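Local coordinates for uncharacterized protein AF0587 (Archaeoglobus fulgidus DSM 4304, PDB 2Q07), which is of unknown function but, as a C-terminal piece of an archaeosine synthase-family protein that ends in a PUA domain, probably binds RNA in tRNA modification, at residues L22-P36 with R106-V120. Sequence-based numbering, arbitrary orientation.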
loop_
_atom_site.group_PDB
_atom_site.type_symbol
_atom_site.label_atom_id
_atom_site.label_comp_id
_atom_site.label_asym_id
_atom_site.label_seq_id
_atom_site.Cartn_x
_atom_site.Cartn_y
_atom_site.Cartn_z
ATOM N N LEU A 22 5.130 7.178 1.859
ATOM C CA LEU A 22 6.500 7.618 1.655
ATOM C C LEU A 22 7.439 7.120 2.747
ATOM O O LEU A 22 8.581 6.782 2.471
ATOM C CB LEU A 22 6.564 9.149 1.577
ATOM C CG LEU A 22 7.913 9.777 1.210
ATOM C CD1 LEU A 22 8.300 9.432 -0.221
ATOM C CD2 LEU A 22 7.811 11.287 1.376
ATOM N N GLU A 23 6.982 7.068 3.991
ATOM C CA GLU A 23 7.886 6.594 5.035
ATOM C C GLU A 23 7.973 5.069 5.096
ATOM O O GLU A 23 8.925 4.525 5.650
ATOM C CB GLU A 23 7.513 7.183 6.410
ATOM C CG GLU A 23 6.160 6.820 6.967
ATOM C CD GLU A 23 5.919 7.444 8.347
ATOM O OE1 GLU A 23 6.695 7.152 9.284
ATOM O OE2 GLU A 23 4.955 8.228 8.496
ATOM N N CYS A 24 7.006 4.384 4.492
ATOM C CA CYS A 24 6.995 2.921 4.495
ATOM C C CYS A 24 7.532 2.310 3.198
ATOM O O CYS A 24 7.721 1.096 3.111
ATOM C CB CYS A 24 5.570 2.406 4.743
ATOM S SG CYS A 24 4.825 2.996 6.294
ATOM N N TYR A 25 7.785 3.159 2.208
ATOM C CA TYR A 25 8.261 2.727 0.894
ATOM C C TYR A 25 9.662 2.123 0.888
ATOM O O TYR A 25 10.634 2.806 1.188
ATOM C CB TYR A 25 8.209 3.920 -0.064
ATOM C CG TYR A 25 8.459 3.593 -1.516
ATOM C CD1 TYR A 25 7.970 2.414 -2.086
ATOM C CD2 TYR A 25 9.149 4.483 -2.334
ATOM C CE1 TYR A 25 8.165 2.131 -3.440
ATOM C CE2 TYR A 25 9.350 4.215 -3.682
ATOM C CZ TYR A 25 8.859 3.041 -4.230
ATOM O OH TYR A 25 9.058 2.776 -5.565
ATOM N N LYS A 26 9.767 0.843 0.551
ATOM C CA LYS A 26 11.084 0.200 0.501
ATOM C C LYS A 26 11.299 -0.583 -0.791
ATOM O O LYS A 26 10.836 -1.710 -0.936
ATOM C CB LYS A 26 11.286 -0.715 1.714
ATOM C CG LYS A 26 11.016 -0.016 3.043
ATOM C CD LYS A 26 11.410 -0.882 4.232
ATOM C CE LYS A 26 10.905 -0.283 5.539
ATOM N NZ LYS A 26 9.402 -0.218 5.580
ATOM N N PRO A 27 12.015 0.019 -1.748
ATOM C CA PRO A 27 12.317 -0.591 -3.049
ATOM C C PRO A 27 13.144 -1.871 -2.944
ATOM O O PRO A 27 13.792 -2.130 -1.929
ATOM C CB PRO A 27 13.087 0.514 -3.776
ATOM C CG PRO A 27 12.528 1.766 -3.180
ATOM C CD PRO A 27 12.471 1.421 -1.712
ATOM N N PHE A 28 13.113 -2.670 -4.003
ATOM C CA PHE A 28 13.885 -3.903 -4.061
ATOM C C PHE A 28 14.782 -3.859 -5.301
ATOM O O PHE A 28 15.526 -4.803 -5.582
ATOM C CB PHE A 28 12.949 -5.111 -4.128
ATOM C CG PHE A 28 12.020 -5.098 -5.312
ATOM C CD1 PHE A 28 12.465 -5.504 -6.574
ATOM C CD2 PHE A 28 10.701 -4.688 -5.168
ATOM C CE1 PHE A 28 11.605 -5.504 -7.669
ATOM C CE2 PHE A 28 9.829 -4.684 -6.258
ATOM C CZ PHE A 28 10.279 -5.093 -7.510
ATOM N N SER A 29 14.720 -2.739 -6.020
ATOM C CA SER A 29 15.487 -2.552 -7.256
ATOM C C SER A 29 16.109 -1.159 -7.310
ATOM O O SER A 29 15.680 -0.257 -6.601
ATOM C CB SER A 29 14.550 -2.742 -8.460
ATOM O OG SER A 29 15.178 -2.409 -9.691
ATOM N N ASP A 30 17.111 -0.987 -8.165
ATOM C CA ASP A 30 17.775 0.300 -8.315
ATOM C C ASP A 30 17.144 1.046 -9.484
ATOM O O ASP A 30 17.499 2.189 -9.776
ATOM C CB ASP A 30 19.269 0.097 -8.571
ATOM C CG ASP A 30 19.543 -0.630 -9.876
ATOM O OD1 ASP A 30 18.723 -1.473 -10.284
ATOM O OD2 ASP A 30 20.593 -0.370 -10.495
ATOM N N THR A 31 16.205 0.385 -10.153
ATOM C CA THR A 31 15.502 0.975 -11.287
ATOM C C THR A 31 14.002 1.022 -10.998
ATOM O O THR A 31 13.454 0.111 -10.386
ATOM C CB THR A 31 15.745 0.150 -12.579
ATOM O OG1 THR A 31 17.130 0.229 -12.931
ATOM C CG2 THR A 31 14.908 0.681 -13.737
ATOM N N VAL A 32 13.342 2.098 -11.416
ATOM C CA VAL A 32 11.902 2.201 -11.213
ATOM C C VAL A 32 11.198 2.483 -12.537
ATOM O O VAL A 32 11.596 3.375 -13.292
ATOM C CB VAL A 32 11.526 3.308 -10.199
ATOM C CG1 VAL A 32 11.993 4.675 -10.700
ATOM C CG2 VAL A 32 10.018 3.315 -9.985
ATOM N N LEU A 33 10.155 1.709 -12.808
ATOM C CA LEU A 33 9.362 1.849 -14.019
ATOM C C LEU A 33 8.121 2.715 -13.760
ATOM O O LEU A 33 7.333 2.427 -12.847
ATOM C CB LEU A 33 8.930 0.460 -14.495
ATOM C CG LEU A 33 8.019 0.386 -15.712
ATOM C CD1 LEU A 33 8.727 0.992 -16.909
ATOM C CD2 LEU A 33 7.647 -1.075 -15.965
ATOM N N LEU A 34 7.946 3.776 -14.545
ATOM C CA LEU A 34 6.780 4.642 -14.392
ATOM C C LEU A 34 5.733 4.230 -15.430
ATOM O O LEU A 34 6.049 4.042 -16.613
ATOM C CB LEU A 34 7.167 6.119 -14.570
ATOM C CG LEU A 34 8.347 6.622 -13.726
ATOM C CD1 LEU A 34 8.533 8.118 -13.942
ATOM C CD2 LEU A 34 8.099 6.320 -12.251
ATOM N N LEU A 35 4.488 4.097 -14.976
ATOM C CA LEU A 35 3.391 3.665 -15.819
ATOM C C LEU A 35 2.151 4.551 -15.712
ATOM O O LEU A 35 1.945 5.244 -14.719
ATOM C CB LEU A 35 3.014 2.227 -15.456
ATOM C CG LEU A 35 4.132 1.200 -15.611
ATOM C CD1 LEU A 35 3.752 -0.090 -14.909
ATOM C CD2 LEU A 35 4.392 0.978 -17.095
ATOM N N PRO A 36 1.291 4.519 -16.737
ATOM C CA PRO A 36 0.087 5.348 -16.686
ATOM C C PRO A 36 -1.004 4.678 -15.852
ATOM O O PRO A 36 -1.071 3.448 -15.775
ATOM C CB PRO A 36 -0.295 5.461 -18.152
ATOM C CG PRO A 36 0.003 4.083 -18.647
ATOM C CD PRO A 36 1.348 3.755 -17.997
ATOM N N ARG A 106 9.298 12.816 -4.689
ATOM C CA ARG A 106 9.527 12.313 -3.338
ATOM C C ARG A 106 9.723 10.813 -3.298
ATOM O O ARG A 106 10.618 10.324 -2.620
ATOM C CB ARG A 106 8.364 12.705 -2.434
ATOM C CG ARG A 106 8.180 14.198 -2.383
ATOM C CD ARG A 106 7.439 14.630 -1.150
ATOM N NE ARG A 106 7.257 16.075 -1.143
ATOM C CZ ARG A 106 6.825 16.762 -0.095
ATOM N NH1 ARG A 106 6.534 16.130 1.037
ATOM N NH2 ARG A 106 6.679 18.078 -0.183
ATOM N N PHE A 107 8.890 10.077 -4.029
ATOM C CA PHE A 107 9.011 8.623 -4.067
ATOM C C PHE A 107 10.286 8.178 -4.788
ATOM O O PHE A 107 10.936 7.221 -4.384
ATOM C CB PHE A 107 7.789 8.003 -4.746
ATOM C CG PHE A 107 6.579 7.918 -3.854
ATOM C CD1 PHE A 107 5.445 8.676 -4.123
ATOM C CD2 PHE A 107 6.566 7.061 -2.762
ATOM C CE1 PHE A 107 4.315 8.579 -3.320
ATOM C CE2 PHE A 107 5.435 6.954 -1.947
ATOM C CZ PHE A 107 4.311 7.712 -2.225
ATOM N N ILE A 108 10.636 8.876 -5.861
ATOM C CA ILE A 108 11.837 8.550 -6.616
ATOM C C ILE A 108 13.073 8.785 -5.741
ATOM O O ILE A 108 13.976 7.952 -5.688
ATOM C CB ILE A 108 11.952 9.428 -7.876
ATOM C CG1 ILE A 108 10.935 8.971 -8.920
ATOM C CG2 ILE A 108 13.389 9.379 -8.438
ATOM C CD1 ILE A 108 10.928 9.871 -10.161
ATOM N N GLU A 109 13.109 9.920 -5.052
ATOM C CA GLU A 109 14.252 10.233 -4.200
ATOM C C GLU A 109 14.299 9.369 -2.931
ATOM O O GLU A 109 15.369 8.973 -2.481
ATOM C CB GLU A 109 14.258 11.738 -3.888
ATOM C CG GLU A 109 14.597 12.556 -5.148
ATOM C CD GLU A 109 14.850 14.041 -4.905
ATOM O OE1 GLU A 109 15.770 14.582 -5.560
ATOM O OE2 GLU A 109 14.140 14.669 -4.080
ATOM N N LYS A 110 13.135 9.054 -2.371
ATOM C CA LYS A 110 13.081 8.200 -1.188
ATOM C C LYS A 110 13.547 6.798 -1.580
ATOM O O LYS A 110 14.237 6.122 -0.822
ATOM C CB LYS A 110 11.648 8.118 -0.638
ATOM C CG LYS A 110 11.451 7.013 0.413
ATOM C CD LYS A 110 12.262 7.292 1.674
ATOM C CE LYS A 110 12.326 6.070 2.603
ATOM N NZ LYS A 110 10.997 5.650 3.144
ATOM N N GLY A 111 13.155 6.367 -2.774
ATOM C CA GLY A 111 13.538 5.053 -3.257
ATOM C C GLY A 111 15.014 4.951 -3.600
ATOM O O GLY A 111 15.559 3.849 -3.695
ATOM N N GLY A 112 15.659 6.098 -3.788
ATOM C CA GLY A 112 17.077 6.124 -4.113
ATOM C C GLY A 112 17.442 5.408 -5.401
ATOM O O GLY A 112 18.522 4.830 -5.507
ATOM N N PHE A 113 16.546 5.455 -6.382
ATOM C CA PHE A 113 16.778 4.804 -7.665
ATOM C C PHE A 113 17.905 5.471 -8.454
ATOM O O PHE A 113 18.100 6.686 -8.379
ATOM C CB PHE A 113 15.500 4.818 -8.505
ATOM C CG PHE A 113 14.304 4.224 -7.811
ATOM C CD1 PHE A 113 13.293 5.048 -7.310
ATOM C CD2 PHE A 113 14.187 2.848 -7.658
ATOM C CE1 PHE A 113 12.175 4.503 -6.663
ATOM C CE2 PHE A 113 13.082 2.288 -7.017
ATOM C CZ PHE A 113 12.071 3.120 -6.517
ATOM N N ARG A 114 18.649 4.667 -9.207
ATOM C CA ARG A 114 19.734 5.208 -10.018
ATOM C C ARG A 114 19.205 5.495 -11.414
ATOM O O ARG A 114 19.804 6.255 -12.165
ATOM C CB ARG A 114 20.901 4.225 -10.115
ATOM C CG ARG A 114 20.562 2.895 -10.788
ATOM C CD ARG A 114 21.840 2.166 -11.221
ATOM N NE ARG A 114 21.982 2.157 -12.672
ATOM C CZ ARG A 114 21.386 1.282 -13.476
ATOM N NH1 ARG A 114 20.615 0.332 -12.970
ATOM N NH2 ARG A 114 21.543 1.372 -14.787
ATOM N N LYS A 115 18.073 4.883 -11.750
ATOM C CA LYS A 115 17.472 5.078 -13.059
ATOM C C LYS A 115 15.943 5.044 -13.018
ATOM O O LYS A 115 15.340 4.231 -12.316
ATOM C CB LYS A 115 17.986 4.013 -14.034
ATOM C CG LYS A 115 17.670 4.326 -15.488
ATOM C CD LYS A 115 16.684 3.339 -16.065
ATOM C CE LYS A 115 17.361 2.015 -16.383
ATOM N NZ LYS A 115 18.213 2.133 -17.595
ATOM N N VAL A 116 15.332 5.948 -13.774
ATOM C CA VAL A 116 13.885 6.056 -13.868
ATOM C C VAL A 116 13.487 5.814 -15.328
ATOM O O VAL A 116 13.897 6.563 -16.212
ATOM C CB VAL A 116 13.400 7.484 -13.457
ATOM C CG1 VAL A 116 11.888 7.626 -13.680
ATOM C CG2 VAL A 116 13.752 7.768 -12.018
ATOM N N VAL A 117 12.721 4.753 -15.583
ATOM C CA VAL A 117 12.250 4.464 -16.927
ATOM C C VAL A 117 10.804 4.938 -17.034
ATOM O O VAL A 117 9.891 4.314 -16.481
ATOM C CB VAL A 117 12.273 2.953 -17.251
ATOM C CG1 VAL A 117 11.842 2.749 -18.677
ATOM C CG2 VAL A 117 13.649 2.382 -17.016
ATOM N N ALA A 118 10.600 6.039 -17.745
ATOM C CA ALA A 118 9.268 6.604 -17.912
ATOM C C ALA A 118 8.513 5.987 -19.088
ATOM O O ALA A 118 8.664 6.425 -20.223
ATOM C CB ALA A 118 9.370 8.111 -18.096
ATOM N N HIS A 119 7.694 4.975 -18.819
ATOM C CA HIS A 119 6.937 4.346 -19.889
ATOM C C HIS A 119 5.547 4.952 -19.937
ATOM O O HIS A 119 4.550 4.299 -19.622
ATOM C CB HIS A 119 6.830 2.840 -19.683
ATOM C CG HIS A 119 6.550 2.092 -20.946
ATOM N ND1 HIS A 119 7.486 1.951 -21.949
ATOM C CD2 HIS A 119 5.427 1.486 -21.394
ATOM C CE1 HIS A 119 6.952 1.291 -22.960
ATOM N NE2 HIS A 119 5.703 0.999 -22.649
ATOM N N VAL A 120 5.495 6.210 -20.344
ATOM C CA VAL A 120 4.245 6.950 -20.410
ATOM C C VAL A 120 4.319 7.951 -21.551
ATOM O O VAL A 120 5.404 8.242 -22.061
ATOM C CB VAL A 120 4.013 7.723 -19.101
ATOM C CG1 VAL A 120 3.747 6.765 -17.961
ATOM C CG2 VAL A 120 5.239 8.562 -18.786
HETATM O O HOH W 1 10.979 6.265 5.920
HETATM O O HOH W 2 16.762 1.998 -5.163
#
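Val32 sits over the centre of one face of the Phe113 ring: its CB lies 3.5 Å from the ring centroid, a CH-pi contact. The opposite face, toward the rim, meets the backbone of Gly111, while Tyr25 OH comes in at the edge, 3.2 Å from Phe113 CZ. Beside it, Pro27 CG packs on the same CZ. Without the ring, as with an alanine here, Val32 and Gly111 would probably face a gap and Tyr25 and Pro27 would lose a common partner. Tyr25 in turn receives the edge of Phe107 on its face, T-shaped with planes at 85°. Strand 31-36 is the middle strand of a mixed sheet and 115-118 lies parallel next to it. Helix 123-132 packs on the Val32/Leu34 face through Val128 and helix 150-160 on the Leu33/Val117 face through Leu156, a layered alpha/beta domain perhaps related to uracil-DNA glycosylases. Val32 straddles its bridge partner Val116, its N donating to Lys115 O and its O accepting from Val117 N; Leu34 likewise straddles Ala118, through Val117 O (2.8 Å from Leu34 N, 178° at the hydrogen) and His119 N. Leu34 CD1 presses tightly on Val116 CG1 (3.4 Å). At the strand entrance Arg114 N bonds Asp30 O, and Arg114 NH1 forms a salt bridge to Asp30 OD2 (2.6 Å), approaching from above the carboxylate plane. Farther out, Lys110 leaves its helix with CG anti to the backbone N (chi1 168°), then turns at chi2, bringing NZ to Leu22 O (2.8 Å); a water links NZ to Glu23 O. A second water bridges Ser29 O and Gly111 O.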